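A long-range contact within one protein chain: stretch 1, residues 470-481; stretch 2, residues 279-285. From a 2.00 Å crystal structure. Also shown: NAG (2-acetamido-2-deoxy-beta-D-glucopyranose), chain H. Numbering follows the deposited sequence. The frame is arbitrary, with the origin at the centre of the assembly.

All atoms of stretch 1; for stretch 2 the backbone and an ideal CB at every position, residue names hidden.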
# COMPACT_ATOMS: atom_id res chain seq x y z
N ALA A 470 -5.06 20.92 12.11
CA ALA A 470 -4.16 21.95 12.60
C ALA A 470 -2.84 21.91 11.82
O ALA A 470 -2.37 22.96 11.35
CB ALA A 470 -3.93 21.81 14.09
N GLU A 471 -2.24 20.72 11.70
CA GLU A 471 -0.91 20.60 11.13
C GLU A 471 -0.97 21.03 9.65
O GLU A 471 -0.12 21.80 9.20
CB GLU A 471 -0.34 19.19 11.31
CG GLU A 471 -0.02 18.83 12.75
CD GLU A 471 1.02 19.69 13.45
OE1 GLU A 471 1.94 20.21 12.77
OE2 GLU A 471 0.90 19.86 14.67
N TYR A 472 -1.96 20.53 8.92
CA TYR A 472 -2.06 20.77 7.48
C TYR A 472 -2.48 22.23 7.21
O TYR A 472 -1.91 22.86 6.32
CB TYR A 472 -2.97 19.74 6.80
CG TYR A 472 -2.24 18.50 6.34
CD1 TYR A 472 -1.64 18.46 5.09
CD2 TYR A 472 -2.11 17.39 7.16
CE1 TYR A 472 -0.92 17.35 4.68
CE2 TYR A 472 -1.41 16.27 6.74
CZ TYR A 472 -0.82 16.24 5.49
OH TYR A 472 -0.13 15.14 5.07
N SER A 473 -3.42 22.78 8.00
CA SER A 473 -3.91 24.13 7.74
C SER A 473 -2.83 25.18 8.05
O SER A 473 -2.87 26.27 7.51
CB SER A 473 -5.21 24.42 8.46
OG SER A 473 -5.05 24.42 9.86
N ARG A 474 -1.85 24.82 8.89
CA ARG A 474 -0.75 25.74 9.23
C ARG A 474 0.25 25.87 8.08
O ARG A 474 0.89 26.92 7.94
CB ARG A 474 -0.03 25.27 10.50
CG ARG A 474 -0.78 25.61 11.78
CD ARG A 474 -0.23 24.97 13.03
NE ARG A 474 1.04 25.58 13.40
CZ ARG A 474 1.79 25.18 14.43
NH1 ARG A 474 1.33 24.26 15.26
NH2 ARG A 474 2.99 25.70 14.61
N VAL A 475 0.39 24.82 7.26
CA VAL A 475 1.40 24.77 6.20
C VAL A 475 0.80 25.14 4.83
O VAL A 475 1.47 25.81 4.03
CB VAL A 475 2.06 23.38 6.16
CG1 VAL A 475 2.92 23.18 4.90
CG2 VAL A 475 2.88 23.12 7.42
N PHE A 476 -0.45 24.70 4.58
CA PHE A 476 -1.07 24.81 3.26
C PHE A 476 -2.11 25.95 3.24
O PHE A 476 -3.28 25.76 3.57
CB PHE A 476 -1.65 23.46 2.85
CG PHE A 476 -0.58 22.41 2.69
CD1 PHE A 476 0.19 22.36 1.54
CD2 PHE A 476 -0.31 21.51 3.71
CE1 PHE A 476 1.19 21.41 1.40
CE2 PHE A 476 0.70 20.56 3.58
CZ PHE A 476 1.45 20.51 2.42
N LYS A 477 -1.64 27.13 2.83
CA LYS A 477 -2.44 28.35 2.67
C LYS A 477 -2.38 28.81 1.21
O LYS A 477 -1.40 28.55 0.50
CB LYS A 477 -1.89 29.43 3.61
CG LYS A 477 -1.72 28.97 5.05
CD LYS A 477 -0.90 29.89 5.91
CE LYS A 477 0.58 29.57 5.87
NZ LYS A 477 1.32 30.37 6.88
N ASN A 478 -3.43 29.49 0.76
CA ASN A 478 -3.44 30.12 -0.57
C ASN A 478 -3.01 29.11 -1.64
O ASN A 478 -2.10 29.38 -2.42
CB ASN A 478 -2.55 31.36 -0.60
CG ASN A 478 -2.71 32.24 0.62
OD1 ASN A 478 -3.77 32.83 0.83
ND2 ASN A 478 -1.68 32.33 1.45
N LEU A 479 -3.67 27.94 -1.66
CA LEU A 479 -3.41 26.89 -2.66
C LEU A 479 -3.51 27.52 -4.05
O LEU A 479 -4.39 28.33 -4.29
CB LEU A 479 -4.44 25.77 -2.55
CG LEU A 479 -4.43 24.95 -1.27
CD1 LEU A 479 -5.30 23.71 -1.42
CD2 LEU A 479 -3.02 24.56 -0.87
N LYS A 480 -2.60 27.13 -4.95
CA LYS A 480 -2.71 27.42 -6.36
C LYS A 480 -3.05 26.13 -7.11
O LYS A 480 -2.73 25.02 -6.65
CB LYS A 480 -1.41 28.03 -6.91
CG LYS A 480 -0.98 29.31 -6.21
CD LYS A 480 0.36 29.84 -6.66
CE LYS A 480 1.04 30.68 -5.60
NZ LYS A 480 1.80 29.83 -4.64
N GLY A 481 -3.71 26.31 -8.26
CA GLY A 481 -3.83 25.27 -9.26
C GLY A 481 -5.05 24.39 -9.05
O GLY A 481 -5.17 23.37 -9.72
N UNK A 279 9.21 18.47 8.02
CA UNK A 279 9.12 17.56 6.86
C UNK A 279 7.78 17.74 6.13
O UNK A 279 7.57 17.13 5.07
CB UNK A 279 9.28 16.11 7.31
N UNK A 280 6.87 18.55 6.70
CA UNK A 280 5.59 18.90 6.08
C UNK A 280 5.75 20.26 5.38
O UNK A 280 5.81 21.28 6.04
CB UNK A 280 4.47 18.94 7.12
N UNK A 281 5.81 20.24 4.04
CA UNK A 281 6.28 21.38 3.26
C UNK A 281 5.36 21.60 2.05
O UNK A 281 4.96 20.65 1.36
CB UNK A 281 7.73 21.16 2.81
N UNK A 282 5.04 22.87 1.80
CA UNK A 282 4.28 23.30 0.63
C UNK A 282 5.25 23.63 -0.50
O UNK A 282 6.20 24.37 -0.29
CB UNK A 282 3.40 24.51 0.96
N UNK A 283 5.01 23.08 -1.69
CA UNK A 283 5.75 23.48 -2.88
C UNK A 283 4.78 23.52 -4.06
O UNK A 283 3.73 22.87 -4.04
CB UNK A 283 6.91 22.53 -3.15
N UNK A 284 5.16 24.28 -5.08
CA UNK A 284 4.35 24.43 -6.27
C UNK A 284 4.98 23.63 -7.41
O UNK A 284 6.16 23.84 -7.76
CB UNK A 284 4.21 25.91 -6.65
N UNK A 285 4.20 22.71 -7.98
CA UNK A 285 4.54 22.07 -9.24
C UNK A 285 4.29 23.07 -10.38
O UNK A 285 3.21 23.63 -10.48
CB UNK A 285 3.73 20.79 -9.44
C1 NAG H . 14.94 17.02 2.57
C2 NAG H . 15.41 18.46 2.39
C3 NAG H . 16.35 18.79 3.53
C4 NAG H . 15.60 18.65 4.84
C5 NAG H . 15.23 17.17 5.00
C6 NAG H . 14.48 16.86 6.30
C7 NAG H . 15.55 19.24 0.06
C8 NAG H . 16.39 19.28 -1.17
N2 NAG H . 16.08 18.64 1.11
O3 NAG H . 16.81 20.13 3.36
O4 NAG H . 16.36 19.19 5.93
O5 NAG H . 14.40 16.82 3.89
O6 NAG H . 13.42 17.81 6.48
O7 NAG H . 14.43 19.72 0.06

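Position 279 lies beyond the reach of stretch 1. Nothing of that stretch comes within 5.5 Å of its ideal CB. The NAG sugar is the visible neighbour to consider, and a polar side chain of some length could approach it. Small or charged residues are not excluded. The deposited residue is Gln279. Its OE1 accepts a hydrogen bond of 2.6 Å from NAG O6.

Position 280 points toward stretch 1. Its ideal CB is 4.5 Å from Val475 CG2 and 5.4 Å from Phe476 CE2, and the ring of Tyr472 lies further on. These groups offer carbon and no charge. The gap leaves room for more than a methyl group. A medium or large apolar side chain would suit, such as leucine, isoleucine or methionine; valine would reach less far. The deposited residue is Leu280, with chi1 t and chi2 p. It has the largest covered area of the contact. CD1 lies 3.8 Å from Tyr472 CE1 and 3.9 Å from Phe476 CE2, where it meets the edge of the Phe476 ring. CD2 lies 3.9 Å from Val475 CG2 and 3.6 Å from Glu471 O. The two methyls thus sit among Tyr472, Val475 and Phe476, with CD2 also against the backbone of Glu471.

Position 281 points away. Stretch 1 meets its backbone instead: Phe476 CZ is 3.7 Å from O of this residue. The extended backbone, phi/psi -136/137, is well suited to beta-branched residues, but stretch 1 sets little limit on the choice. The deposited residue is Val281, whose side chain stays at least 5.6 Å from stretch 1.

Position 282 turns back toward stretch 1. Its CA is 6.1 Å from Phe476 CA. The ideal CB is already 3.8 Å from Phe476 CE1 and 3.9 Å from Val475 O. With so little distance at CB, a small side chain fits easily. Alanine, serine, threonine or cysteine are all reasonable; the carbonyl of Val475 is the polar group close by, and that of Lys477 lies further off. The deposited residue is Ser282, with chi1 t. Its OG is 3.8 Å from Phe476 CD1. A water bridges the two stretches: it is 2.6 Å from Ser282 OG in a hydrogen bond and donates another to Lys477 O at 2.9 Å.

Position 283 points away, between 282 and 284, which point toward stretch 1. Stretch 1 gives no guidance here. Many residues would do, beta-branched ones among them. The deposited residue is Val283, which makes no contact with stretch 1.

Position 284 points toward stretch 1 again. Its ideal CB is 5.0 Å from Lys480 NZ. A positive charge at that range favours an acidic residue; aspartate reaches readily, and glutamate or a neutral acceptor such as asparagine could also serve. The deposited residue is Asp284. Lys480 NZ donates a hydrogen bond of 2.7 Å to Asp284 OD2, part of a salt bridge. OD1 is bonded elsewhere in the structure.

Position 285 is out of reach, and stretch 1 leaves the choice open. The deposited residue is Tyr285, with chi1 t.

Stretch 2, residues 279-285: QLVSVDY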
# COMPACT_ATOMS: atom_id res chain seq x y z
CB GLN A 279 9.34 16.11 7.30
CG GLN A 279 10.79 15.77 7.60
CD GLN A 279 11.35 16.47 8.81
OE1 GLN A 279 12.30 17.23 8.71
NE2 GLN A 279 10.76 16.23 9.97
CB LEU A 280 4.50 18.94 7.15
CG LEU A 280 3.07 19.15 6.64
CD1 LEU A 280 2.65 18.01 5.72
CD2 LEU A 280 2.09 19.30 7.79
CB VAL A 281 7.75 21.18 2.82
CG1 VAL A 281 8.25 22.31 1.93
CG2 VAL A 281 8.68 21.01 4.01
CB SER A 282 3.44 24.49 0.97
OG SER A 282 2.58 24.83 -0.10
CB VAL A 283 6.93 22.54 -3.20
CG1 VAL A 283 8.02 22.63 -2.15
CG2 VAL A 283 6.49 21.09 -3.39
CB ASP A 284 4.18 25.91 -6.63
CG ASP A 284 3.24 26.68 -5.72
OD1 ASP A 284 2.55 26.06 -4.86
OD2 ASP A 284 3.20 27.91 -5.89
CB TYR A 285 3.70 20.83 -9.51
CG TYR A 285 4.02 20.18 -10.83
CD1 TYR A 285 5.00 19.21 -10.94
CD2 TYR A 285 3.39 20.60 -11.99
CE1 TYR A 285 5.31 18.63 -12.16
CE2 TYR A 285 3.71 20.05 -13.23
CZ TYR A 285 4.67 19.06 -13.31
OH TYR A 285 4.95 18.52 -14.53
O HOH W 1 0.69 26.50 0.68
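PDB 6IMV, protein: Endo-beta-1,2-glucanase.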